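HD domain protein (Enterococcus faecalis, PDB 4LRL) probably hydrolyses deoxyribonucleoside triphosphates as a metal-binding HD-domain phosphohydrolase, with deoxynucleotides such as dGTP and dTTP acting as allosteric regulators. Local coordinates at residues 137-145 / 317-325. Numbering follows the deposited sequence.
Sequences GHGPYSHTF and YLKLDDGVL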
# COMPACT_ATOMS: atom_id res chain seq x y z
N GLY C 137 -30.60 -11.46 -5.87
CA GLY C 137 -31.91 -10.82 -5.97
C GLY C 137 -31.90 -9.29 -5.93
O GLY C 137 -32.96 -8.67 -6.00
N HIS C 138 -30.72 -8.70 -5.78
CA HIS C 138 -30.59 -7.24 -5.82
C HIS C 138 -30.84 -6.72 -7.23
O HIS C 138 -30.30 -7.27 -8.20
CB HIS C 138 -29.19 -6.81 -5.40
CG HIS C 138 -28.96 -6.79 -3.92
ND1 HIS C 138 -29.55 -5.86 -3.09
CD2 HIS C 138 -28.15 -7.54 -3.14
CE1 HIS C 138 -29.13 -6.06 -1.85
NE2 HIS C 138 -28.28 -7.07 -1.85
N GLY C 139 -31.64 -5.67 -7.34
CA GLY C 139 -31.83 -4.96 -8.61
C GLY C 139 -31.07 -3.65 -8.57
O GLY C 139 -30.31 -3.41 -7.64
N PRO C 140 -31.28 -2.77 -9.58
CA PRO C 140 -30.57 -1.49 -9.63
C PRO C 140 -30.92 -0.62 -8.43
O PRO C 140 -32.08 -0.62 -7.99
CB PRO C 140 -31.11 -0.85 -10.91
CG PRO C 140 -32.46 -1.50 -11.14
CD PRO C 140 -32.25 -2.91 -10.69
N TYR C 141 -29.92 0.10 -7.90
CA TYR C 141 -30.11 1.01 -6.76
C TYR C 141 -31.07 0.40 -5.76
O TYR C 141 -32.16 0.93 -5.49
CB TYR C 141 -30.60 2.38 -7.23
CG TYR C 141 -29.68 2.99 -8.27
CD1 TYR C 141 -29.99 2.90 -9.61
CD2 TYR C 141 -28.49 3.63 -7.89
CE1 TYR C 141 -29.15 3.45 -10.57
CE2 TYR C 141 -27.64 4.18 -8.85
CZ TYR C 141 -27.99 4.08 -10.19
OH TYR C 141 -27.18 4.60 -11.16
N SER C 142 -30.65 -0.74 -5.22
CA SER C 142 -31.51 -1.66 -4.50
C SER C 142 -32.34 -0.98 -3.41
O SER C 142 -33.56 -1.15 -3.36
CB SER C 142 -30.69 -2.83 -3.96
OG SER C 142 -31.35 -3.43 -2.86
N HIS C 143 -31.68 -0.19 -2.57
CA HIS C 143 -32.36 0.46 -1.43
C HIS C 143 -33.46 1.46 -1.87
O HIS C 143 -34.55 1.47 -1.29
CB HIS C 143 -31.34 1.14 -0.50
CG HIS C 143 -31.94 1.65 0.77
ND1 HIS C 143 -32.18 2.98 1.00
CD2 HIS C 143 -32.39 0.99 1.87
CE1 HIS C 143 -32.73 3.13 2.20
NE2 HIS C 143 -32.87 1.93 2.74
N THR C 144 -33.16 2.28 -2.87
CA THR C 144 -34.10 3.25 -3.41
C THR C 144 -35.27 2.54 -4.10
O THR C 144 -36.43 2.90 -3.92
CB THR C 144 -33.42 4.19 -4.42
OG1 THR C 144 -32.24 4.73 -3.85
CG2 THR C 144 -34.34 5.32 -4.82
N PHE C 145 -34.92 1.51 -4.87
CA PHE C 145 -35.90 0.75 -5.64
C PHE C 145 -36.94 0.07 -4.74
O PHE C 145 -38.13 0.05 -5.07
CB PHE C 145 -35.18 -0.28 -6.51
CG PHE C 145 -35.97 -0.72 -7.69
CD1 PHE C 145 -35.85 -0.06 -8.91
CD2 PHE C 145 -36.86 -1.79 -7.59
CE1 PHE C 145 -36.60 -0.46 -10.02
CE2 PHE C 145 -37.61 -2.20 -8.69
CZ PHE C 145 -37.49 -1.53 -9.90
N TYR C 317 -38.37 -8.38 -13.67
CA TYR C 317 -37.42 -7.85 -12.70
C TYR C 317 -35.98 -8.07 -13.16
O TYR C 317 -35.18 -7.14 -13.13
CB TYR C 317 -37.65 -8.48 -11.33
CG TYR C 317 -36.75 -7.95 -10.23
CD1 TYR C 317 -37.10 -6.83 -9.50
CD2 TYR C 317 -35.56 -8.61 -9.91
CE1 TYR C 317 -36.27 -6.35 -8.48
CE2 TYR C 317 -34.74 -8.16 -8.90
CZ TYR C 317 -35.09 -7.03 -8.19
OH TYR C 317 -34.27 -6.60 -7.18
N LEU C 318 -35.69 -9.29 -13.60
CA LEU C 318 -34.35 -9.70 -14.04
C LEU C 318 -33.79 -8.89 -15.21
O LEU C 318 -32.58 -8.88 -15.46
CB LEU C 318 -34.33 -11.19 -14.39
CG LEU C 318 -34.47 -12.19 -13.24
CD1 LEU C 318 -34.75 -13.58 -13.78
CD2 LEU C 318 -33.21 -12.20 -12.36
N LYS C 319 -34.67 -8.21 -15.93
CA LYS C 319 -34.27 -7.40 -17.07
C LYS C 319 -33.72 -6.07 -16.62
O LYS C 319 -33.13 -5.34 -17.42
CB LYS C 319 -35.46 -7.16 -18.00
CG LYS C 319 -35.81 -8.32 -18.92
CD LYS C 319 -37.09 -8.03 -19.68
CE LYS C 319 -37.41 -9.12 -20.69
NZ LYS C 319 -38.85 -9.04 -21.10
N LEU C 320 -33.91 -5.76 -15.34
CA LEU C 320 -33.54 -4.46 -14.80
C LEU C 320 -32.09 -4.38 -14.33
O LEU C 320 -31.60 -5.30 -13.69
CB LEU C 320 -34.45 -4.08 -13.65
CG LEU C 320 -35.90 -3.69 -13.93
CD1 LEU C 320 -36.53 -3.29 -12.62
CD2 LEU C 320 -36.01 -2.56 -14.96
N ASP C 321 -31.44 -3.27 -14.67
CA ASP C 321 -30.07 -2.95 -14.22
C ASP C 321 -29.87 -1.43 -14.22
O ASP C 321 -30.79 -0.70 -14.57
CB ASP C 321 -29.03 -3.66 -15.08
CG ASP C 321 -29.15 -3.33 -16.56
OD1 ASP C 321 -29.06 -4.27 -17.39
OD2 ASP C 321 -29.32 -2.14 -16.91
N ASP C 322 -28.68 -0.94 -13.85
CA ASP C 322 -28.43 0.51 -13.78
C ASP C 322 -28.58 1.22 -15.14
O ASP C 322 -29.06 2.35 -15.21
CB ASP C 322 -27.05 0.82 -13.18
CG ASP C 322 -26.86 0.24 -11.77
OD1 ASP C 322 -25.72 0.26 -11.27
OD2 ASP C 322 -27.84 -0.23 -11.15
N GLY C 323 -28.17 0.54 -16.20
CA GLY C 323 -28.23 1.09 -17.54
C GLY C 323 -29.63 1.29 -18.07
O GLY C 323 -29.87 2.19 -18.88
N VAL C 324 -30.56 0.45 -17.63
CA VAL C 324 -31.96 0.61 -17.99
C VAL C 324 -32.48 1.94 -17.44
O VAL C 324 -33.04 2.74 -18.18
CB VAL C 324 -32.83 -0.59 -17.52
CG1 VAL C 324 -34.32 -0.26 -17.62
CG2 VAL C 324 -32.51 -1.85 -18.34
N LEU C 325 -32.24 2.16 -16.14
CA LEU C 325 -32.71 3.38 -15.47
C LEU C 325 -32.14 4.65 -16.07
O LEU C 325 -32.89 5.58 -16.39
CB LEU C 325 -32.43 3.32 -13.97
CG LEU C 325 -33.27 2.35 -13.14
CD1 LEU C 325 -32.94 2.47 -11.67
CD2 LEU C 325 -34.73 2.61 -13.33
O HOH W 1 -26.96 -0.01 -8.41
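Pro140, in the loop that leads into helix 142-149, packs against the turn joining helices 314-318 and 322-332, and its CA lies 4.8 Å from the CA of Asp321. The proline ring lies over the turn backbone: Pro140 CB is 3.6 Å from Asp321 C, and CD rests on Leu320 CB. Tyr317 extends its hydroxyl to the backbone of Gly137-Gly139, its ring carried there by CG standing anti to the backbone N (chi1 -178°). Tyr317 OH donates to Gly137 O at 2.7 Å, tilted 24° from the carbonyl plane, and so ties helix 314-318 to the loop. That loop follows His134 and Asp135 of the H...HD...D signature, which with His90 and Asp207 hold the nickel ion of the HD domain; the turn comes from the HD-associated region, and the interface is buried. Leu320 CD1 approaches Phe145 CZ to 3.4 Å, the two side chains crossing at about a right angle. Leu325 CD1 meets the edge of the Tyr141 ring at CD1, 3.6 Å away. Asp322 OD2 sits over one face of that ring, with carboxylate and ring planes 26° apart. A water accepts from Tyr141 N at 3.0 Å and lies 2.9 Å from Asp322 OD2, bridging the segments. Asp321 caps helix 322-332 through OD2, which accepts from Val324 N. Lys71 joins both segments from outside, by a salt bridge with Asp322 OD1 and a hydrogen bond with Tyr141 OH, while Arg69 pairs with Asp321 OD1.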